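Local atomic coordinates of rhodanese-like domain-containing protein (Rhodopseudomonas palustris, PDB entry 2HHG), a protein that is of unknown function in detail but belongs to the rhodanese-like family and may act as a thiosulfate-cyanide sulfurtransferase. Residues A[19-24]-A[102-107]; A[42-47]-A[58-63]; A[88-93]-A[113-118]. One frame throughout, in Å; residues are numbered along the deposited sequence.

In the fold
All three contacts reach one parallel sheet, ordered 22-24, 114-117, 88-92, 40-44, 61-62. Contact 3 pairs two inner strands and lies between the others. Its centre is about 7 Å from that of contact 1 and about 10 Å from that of contact 2. Contacts 1 and 2 are about 16 Å apart, centre to centre, at the two edges. The salt bridge of Glu22 OE1 with Lys88 NZ (2.7 Å) ties contact 1 to contact 3. Val43 N and Val90 O, 2.8 Å apart, probably bond contact 2 to contact 3. The sodium ion sits at contact 1, about 6 Å from the side chain of His116 in contact 3.

Contact 1. Residues A[19-24]-A[102-107]; sequences SSIETL and AAKTAQ. With NA (sodium ion), chain C.
Ile21 lays both branches of its side chain on helix 97-109. The methyl Ile21 CG2 lies over the helix backbone, 3.9 Å from Lys104 N. The other methyl meets that of Ala103, with 3.9 Å between Ile21 CD1 and Ala103 CB. CG1 of Ile21 sits between the backbone N and the carbonyl carbon (chi1 70°), which leaves CG2 beside the N, where it meets Lys104.

Ser20 meets the bent chain of Lys104. The CE methylene of Lys104 lies against both OG and CB of Ser20, with Lys104 CE 3.5 Å from Ser20 OG. The polar ends find partners outside the two segments: Ser20 OG bonds to the carbonyl of Glu16, and Lys104 NZ makes a salt bridge with Asp108. This outer pair is more open to solvent than buried Ile21 and Ala103.

The backbone of Ile21 meets the sodium ion. Ile21 O binds it at 2.3 Å, together with Asn18 O and two waters. One of these waters accepts a hydrogen bond from Thr23 N (2.9 Å). The other lies 2.5 Å from Thr23 OG1. Two backbone carbonyls and two waters thus hold the ion.

Ile21 also touches His116, so it bridges helix and sheet. This is the helix-on-sheet packing of an alpha/beta rhodanese-like fold, where the chain leads into edge strand 22-24.

Contact 2. Residues A[42-47]-A[58-63]; sequences IVDIRD and PGSFSC
Val43 and Asp44 pair in parallel with Phe61 and Ser62, and the backbones here are tightly joined. Phe61 N gives an almost straight bond to Ile42 O (2.8 Å, 170°). Asp44 N bonds to Phe61 O at 2.8 Å, and Cys63 N to Asp44 O at 3.0 Å. Past the last of these, Ile45 CA makes a CA-H...O contact with Cys63 O (3.1 Å). The side chains add less: Val43 CG1 reaches Cys63 CB only at 4.2 Å. At the start of the pair a water spans the backbone atoms Ile42 N and Gly59 O.

These segments are the two strands of a beta-alpha-beta unit, with helix 48-54 between them. The strand turns off through an Asx turn, in which Asp44 OD1 accepts from Arg46 N. Arg46 also grips the carboxylate side-on, NE to OD1 and Arg46 NH2 to Asp44 OD2 (2.7 Å), a salt bridge. An alanine at Asp44 would probably leave the Arg46 guanidinium without this two-point mate and the turn without its side-chain bond.

The exposed Ser62 end is looser, and waters fill in between the side chains. One links Asp44 O, Arg46 O and Ser62 OG. Another joins Asp44 OD2 to Ser60 OG, which also bonds to Ile57 and Tyr92.

Contact 3. Residues A[88-93]-A[113-118]; sequences KFVFYC and PVAHIE
Strands 88-92 and 114-117 run parallel, their axes 4.4 Å apart at closest and 30° between their directions, with Phe89 beside Val114, Val90 beside Ala115 and Phe91 beside His116. Four backbone hydrogen bonds join them. Phe89 N bonds to Pro113 O, Ala115 N to Phe89 O, and Phe91 N to Ala115 O. The last, Ile117 N to Phe91 O, is longer at 3.2 Å. Beyond it a water takes over, accepting from Cys93 N and donating to Ile117 O.

On the face of Phe89, Phe91, Val114 and His116, the Phe91 ring turns its edge to strand 114-117. Phe91 CE2 lies 4.1 Å from Val114 CG1, near the ring plane. At the same edge Phe91 CD2 comes to 3.5 Å from Ala115 O. Phe91 CG is anti to the carbonyl carbon (chi1 -63°), a placing that lets the ring lie with its edge to Val114.

On the face of Val90 and Ala115, Val90 meets Ile117 at about a right angle, with Val90 CG1 3.6 Å from Ile117 CG1. Ile117 CD1 then touches Tyr92 CB at 3.8 Å. The Tyr92 hydroxyl bonds to Ile57 N. At the start of the pair the Lys88 chain crosses the proline ring, with Lys88 CE 3.7 Å from Pro113 CG. Lys88 NZ forms a salt bridge with Glu22.

Helix 97-109 connects the two strands in a beta-alpha-beta unit and packs on Val114 and His116. Strand 40-44 flanks strand 88-92, and strand 22-24 flanks strand 114-117.

Contact 1. Residues A[19-24]-A[102-107]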
# COMPACT_ATOMS: atom_id res chain seq x y z
N SER A 19 8.15 -2.86 11.59
CA SER A 19 8.49 -2.21 12.85
C SER A 19 8.60 -0.68 12.75
O SER A 19 8.75 0.01 13.76
CB SER A 19 9.78 -2.80 13.43
OG SER A 19 10.88 -2.48 12.60
N SER A 20 8.52 -0.17 11.52
CA SER A 20 8.67 1.26 11.24
C SER A 20 7.35 1.92 10.82
O SER A 20 7.27 3.14 10.78
CB SER A 20 9.70 1.47 10.13
OG SER A 20 11.01 1.15 10.57
N ILE A 21 6.34 1.11 10.48
CA ILE A 21 5.11 1.64 9.91
C ILE A 21 3.86 1.27 10.71
O ILE A 21 3.87 0.34 11.50
CB ILE A 21 4.91 1.17 8.44
CG1 ILE A 21 4.60 -0.34 8.40
CG2 ILE A 21 6.12 1.54 7.58
CD1 ILE A 21 4.40 -0.90 7.00
N GLU A 22 2.79 2.03 10.47
CA GLU A 22 1.48 1.69 10.99
C GLU A 22 0.86 0.55 10.20
O GLU A 22 0.63 0.68 8.98
CB GLU A 22 0.56 2.91 10.94
CG GLU A 22 -0.88 2.58 11.35
CD GLU A 22 -1.84 3.75 11.27
OE1 GLU A 22 -1.41 4.89 10.99
OE2 GLU A 22 -3.04 3.53 11.51
N THR A 23 0.58 -0.55 10.88
CA THR A 23 -0.26 -1.60 10.31
C THR A 23 -1.66 -1.38 10.82
O THR A 23 -1.96 -1.53 12.02
CB THR A 23 0.24 -3.01 10.63
OG1 THR A 23 1.53 -3.20 10.05
CG2 THR A 23 -0.70 -4.06 10.05
N LEU A 24 -2.52 -0.97 9.91
CA LEU A 24 -3.90 -0.70 10.21
C LEU A 24 -4.66 -2.02 10.12
O LEU A 24 -4.57 -2.71 9.11
CB LEU A 24 -4.39 0.30 9.16
CG LEU A 24 -5.76 0.95 9.20
CD1 LEU A 24 -5.98 1.73 10.48
CD2 LEU A 24 -5.89 1.85 7.98
N ALA A 102 6.00 -1.08 0.48
CA ALA A 102 5.64 0.17 -0.20
C ALA A 102 5.48 1.33 0.79
O ALA A 102 5.97 2.42 0.55
CB ALA A 102 4.37 0.00 -1.01
N ALA A 103 4.78 1.08 1.89
CA ALA A 103 4.61 2.09 2.93
C ALA A 103 5.96 2.52 3.50
O ALA A 103 6.21 3.71 3.70
CB ALA A 103 3.70 1.58 4.04
N LYS A 104 6.84 1.55 3.73
CA LYS A 104 8.18 1.86 4.23
C LYS A 104 8.98 2.69 3.22
O LYS A 104 9.63 3.67 3.60
CB LYS A 104 8.90 0.57 4.60
CG LYS A 104 10.33 0.76 5.13
CD LYS A 104 10.38 1.61 6.40
CE LYS A 104 11.71 1.45 7.12
NZ LYS A 104 12.90 1.74 6.27
N THR A 105 8.92 2.32 1.94
CA THR A 105 9.58 3.12 0.90
C THR A 105 9.07 4.56 0.90
O THR A 105 9.85 5.51 0.89
CB THR A 105 9.35 2.49 -0.47
OG1 THR A 105 9.97 1.20 -0.50
CG2 THR A 105 9.92 3.36 -1.59
N ALA A 106 7.75 4.71 0.92
CA ALA A 106 7.15 6.04 0.89
C ALA A 106 7.58 6.85 2.12
O ALA A 106 7.95 8.01 2.01
CB ALA A 106 5.64 5.92 0.82
N GLN A 107 7.57 6.21 3.28
CA GLN A 107 7.99 6.87 4.50
C GLN A 107 9.47 7.28 4.45
O GLN A 107 9.81 8.40 4.87
CB GLN A 107 7.73 5.96 5.69
CG GLN A 107 7.85 6.64 7.04
CD GLN A 107 7.45 5.72 8.15
OE1 GLN A 107 8.24 4.91 8.63
NE2 GLN A 107 6.21 5.83 8.57
NA NA C . 4.05 -1.66 12.69
O HOH W 1 3.50 -3.66 11.55
O HOH W 2 1.80 -1.08 13.49

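Contact 2. Residues A[42-47]-A[58-63]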
# COMPACT_ATOMS: atom_id res chain seq x y z
N ILE A 42 -6.34 6.09 -0.14
CA ILE A 42 -6.10 4.65 -0.14
C ILE A 42 -5.49 4.29 -1.48
O ILE A 42 -6.08 4.53 -2.52
CB ILE A 42 -7.39 3.85 0.15
CG1 ILE A 42 -7.98 4.26 1.52
CG2 ILE A 42 -7.12 2.36 0.12
CD1 ILE A 42 -9.33 3.64 1.86
N VAL A 43 -4.29 3.72 -1.43
CA VAL A 43 -3.48 3.45 -2.62
C VAL A 43 -3.37 1.95 -2.85
O VAL A 43 -2.82 1.23 -2.03
CB VAL A 43 -2.06 4.06 -2.49
CG1 VAL A 43 -1.25 3.79 -3.75
CG2 VAL A 43 -2.14 5.57 -2.21
N ASP A 44 -3.91 1.50 -3.98
CA ASP A 44 -3.86 0.11 -4.40
C ASP A 44 -2.59 -0.10 -5.22
O ASP A 44 -2.44 0.49 -6.28
CB ASP A 44 -5.08 -0.16 -5.28
CG ASP A 44 -5.29 -1.63 -5.62
OD1 ASP A 44 -4.35 -2.44 -5.56
OD2 ASP A 44 -6.44 -1.95 -5.99
N ILE A 45 -1.68 -0.92 -4.72
CA ILE A 45 -0.39 -1.11 -5.39
C ILE A 45 -0.30 -2.41 -6.20
O ILE A 45 0.78 -2.75 -6.70
CB ILE A 45 0.78 -1.00 -4.40
CG1 ILE A 45 0.80 -2.20 -3.44
CG2 ILE A 45 0.74 0.34 -3.67
CD1 ILE A 45 1.98 -2.23 -2.49
N ARG A 46 -1.43 -3.10 -6.35
CA ARG A 46 -1.47 -4.37 -7.07
C ARG A 46 -1.27 -4.22 -8.58
O ARG A 46 -1.48 -3.16 -9.16
CB ARG A 46 -2.79 -5.09 -6.81
CG ARG A 46 -2.94 -5.56 -5.37
CD ARG A 46 -4.29 -6.17 -5.13
NE ARG A 46 -5.34 -5.18 -5.33
CZ ARG A 46 -6.62 -5.46 -5.56
NH1 ARG A 46 -7.04 -6.71 -5.59
NH2 ARG A 46 -7.47 -4.46 -5.73
N ASP A 47 -0.85 -5.32 -9.19
CA ASP A 47 -0.83 -5.42 -10.64
C ASP A 47 -2.28 -5.31 -11.15
O ASP A 47 -3.21 -5.81 -10.50
CB ASP A 47 -0.20 -6.77 -11.01
CG ASP A 47 -0.08 -6.98 -12.51
OD1 ASP A 47 -1.10 -7.26 -13.17
OD2 ASP A 47 1.05 -6.88 -13.03
N PRO A 58 -13.36 0.65 -3.13
CA PRO A 58 -13.95 1.78 -3.84
C PRO A 58 -13.23 3.09 -3.55
O PRO A 58 -12.89 3.39 -2.41
CB PRO A 58 -15.39 1.81 -3.31
CG PRO A 58 -15.67 0.41 -2.91
CD PRO A 58 -14.37 -0.08 -2.34
N GLY A 59 -12.97 3.85 -4.61
CA GLY A 59 -12.35 5.15 -4.46
C GLY A 59 -10.85 5.11 -4.29
O GLY A 59 -10.22 6.15 -4.13
N SER A 60 -10.25 3.91 -4.31
CA SER A 60 -8.80 3.79 -4.18
C SER A 60 -8.08 4.32 -5.42
O SER A 60 -8.64 4.34 -6.52
CB SER A 60 -8.39 2.35 -3.90
OG SER A 60 -8.76 1.50 -4.96
N PHE A 61 -6.84 4.75 -5.22
CA PHE A 61 -6.00 5.25 -6.29
C PHE A 61 -4.99 4.16 -6.66
O PHE A 61 -4.28 3.64 -5.80
CB PHE A 61 -5.28 6.52 -5.82
CG PHE A 61 -4.37 7.12 -6.86
CD1 PHE A 61 -4.90 7.84 -7.92
CD2 PHE A 61 -2.99 6.97 -6.77
CE1 PHE A 61 -4.07 8.39 -8.90
CE2 PHE A 61 -2.15 7.52 -7.75
CZ PHE A 61 -2.69 8.23 -8.81
N SER A 62 -4.93 3.81 -7.94
CA SER A 62 -4.03 2.75 -8.40
C SER A 62 -2.66 3.30 -8.75
O SER A 62 -2.53 4.13 -9.64
CB SER A 62 -4.62 2.02 -9.62
OG SER A 62 -3.65 1.18 -10.24
N CYS A 63 -1.65 2.81 -8.05
CA CYS A 63 -0.27 3.06 -8.41
C CYS A 63 0.48 1.78 -8.13
O CYS A 63 0.65 1.39 -6.97
CB CYS A 63 0.35 4.21 -7.61
SG CYS A 63 2.10 4.50 -8.03
O HOH W 3 -8.86 6.81 -1.39
O HOH W 4 -2.19 -0.54 -8.87
O HOH W 5 -7.41 0.28 -7.51

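Contact 3. Residues A[88-93]-A[113-118]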
# COMPACT_ATOMS: atom_id res chain seq x y z
N LYS A 88 -3.23 11.26 5.02
CA LYS A 88 -2.64 9.97 5.36
C LYS A 88 -2.78 9.02 4.16
O LYS A 88 -3.86 8.89 3.58
CB LYS A 88 -3.30 9.36 6.61
CG LYS A 88 -2.75 7.98 6.97
CD LYS A 88 -3.25 7.45 8.32
CE LYS A 88 -2.43 8.00 9.47
NZ LYS A 88 -2.70 7.29 10.76
N PHE A 89 -1.68 8.36 3.81
CA PHE A 89 -1.65 7.43 2.68
C PHE A 89 -1.65 6.00 3.19
O PHE A 89 -0.73 5.59 3.91
CB PHE A 89 -0.44 7.70 1.78
CG PHE A 89 -0.55 9.00 1.06
CD1 PHE A 89 -1.06 9.06 -0.22
CD2 PHE A 89 -0.19 10.19 1.69
CE1 PHE A 89 -1.20 10.27 -0.88
CE2 PHE A 89 -0.32 11.41 1.04
CZ PHE A 89 -0.83 11.45 -0.25
N VAL A 90 -2.71 5.28 2.85
CA VAL A 90 -2.91 3.91 3.29
C VAL A 90 -2.72 3.00 2.08
O VAL A 90 -3.54 3.00 1.16
CB VAL A 90 -4.32 3.73 3.89
CG1 VAL A 90 -4.56 2.27 4.28
CG2 VAL A 90 -4.51 4.66 5.08
N PHE A 91 -1.65 2.21 2.08
CA PHE A 91 -1.31 1.35 0.95
C PHE A 91 -1.89 -0.03 1.15
O PHE A 91 -1.94 -0.52 2.27
CB PHE A 91 0.21 1.26 0.79
CG PHE A 91 0.86 2.57 0.48
CD1 PHE A 91 1.02 2.99 -0.84
CD2 PHE A 91 1.30 3.41 1.51
CE1 PHE A 91 1.60 4.22 -1.13
CE2 PHE A 91 1.89 4.63 1.22
CZ PHE A 91 2.04 5.04 -0.10
N TYR A 92 -2.34 -0.65 0.07
CA TYR A 92 -2.77 -2.05 0.17
C TYR A 92 -2.40 -2.87 -1.05
O TYR A 92 -2.30 -2.36 -2.16
CB TYR A 92 -4.26 -2.18 0.50
CG TYR A 92 -5.21 -1.97 -0.66
CD1 TYR A 92 -5.74 -3.05 -1.35
CD2 TYR A 92 -5.61 -0.69 -1.03
CE1 TYR A 92 -6.63 -2.86 -2.41
CE2 TYR A 92 -6.50 -0.49 -2.08
CZ TYR A 92 -7.02 -1.58 -2.76
OH TYR A 92 -7.91 -1.39 -3.79
N CYS A 93 -2.19 -4.15 -0.81
CA CYS A 93 -1.89 -5.11 -1.86
C CYS A 93 -2.81 -6.31 -1.65
O CYS A 93 -3.84 -6.18 -0.99
CB CYS A 93 -0.40 -5.50 -1.84
SG CYS A 93 0.17 -6.23 -0.27
N PRO A 113 1.61 11.09 7.00
CA PRO A 113 1.78 9.78 7.61
C PRO A 113 1.36 8.67 6.64
O PRO A 113 0.53 8.91 5.76
CB PRO A 113 0.83 9.83 8.80
CG PRO A 113 -0.26 10.75 8.37
CD PRO A 113 0.34 11.72 7.39
N VAL A 114 1.94 7.48 6.80
CA VAL A 114 1.59 6.36 5.95
C VAL A 114 1.18 5.16 6.79
O VAL A 114 1.53 5.06 7.97
CB VAL A 114 2.73 5.94 4.97
CG1 VAL A 114 3.21 7.12 4.14
CG2 VAL A 114 3.90 5.33 5.71
N ALA A 115 0.46 4.24 6.15
CA ALA A 115 0.07 3.00 6.78
C ALA A 115 -0.17 1.96 5.71
O ALA A 115 -0.20 2.28 4.52
CB ALA A 115 -1.19 3.20 7.61
N HIS A 116 -0.34 0.72 6.12
CA HIS A 116 -0.82 -0.30 5.19
C HIS A 116 -1.89 -1.14 5.88
O HIS A 116 -2.04 -1.09 7.10
CB HIS A 116 0.33 -1.12 4.60
CG HIS A 116 0.74 -2.29 5.43
ND1 HIS A 116 1.15 -2.19 6.74
CD2 HIS A 116 0.83 -3.60 5.11
CE1 HIS A 116 1.46 -3.39 7.20
NE2 HIS A 116 1.27 -4.27 6.22
N ILE A 117 -2.66 -1.87 5.08
CA ILE A 117 -3.79 -2.64 5.60
C ILE A 117 -3.36 -4.08 5.91
O ILE A 117 -2.95 -4.83 5.02
CB ILE A 117 -4.98 -2.65 4.61
CG1 ILE A 117 -5.42 -1.22 4.28
CG2 ILE A 117 -6.15 -3.47 5.18
CD1 ILE A 117 -6.61 -1.10 3.33
N GLU A 118 -3.48 -4.45 7.18
CA GLU A 118 -3.16 -5.81 7.61
C GLU A 118 -3.92 -6.84 6.77
O GLU A 118 -5.14 -6.75 6.61
CB GLU A 118 -3.48 -5.99 9.09
CG GLU A 118 -2.90 -7.27 9.70
CD GLU A 118 -2.95 -7.28 11.22
OE1 GLU A 118 -3.77 -6.55 11.81
OE2 GLU A 118 -2.16 -8.04 11.83
O HOH W 6 -2.40 -4.25 2.46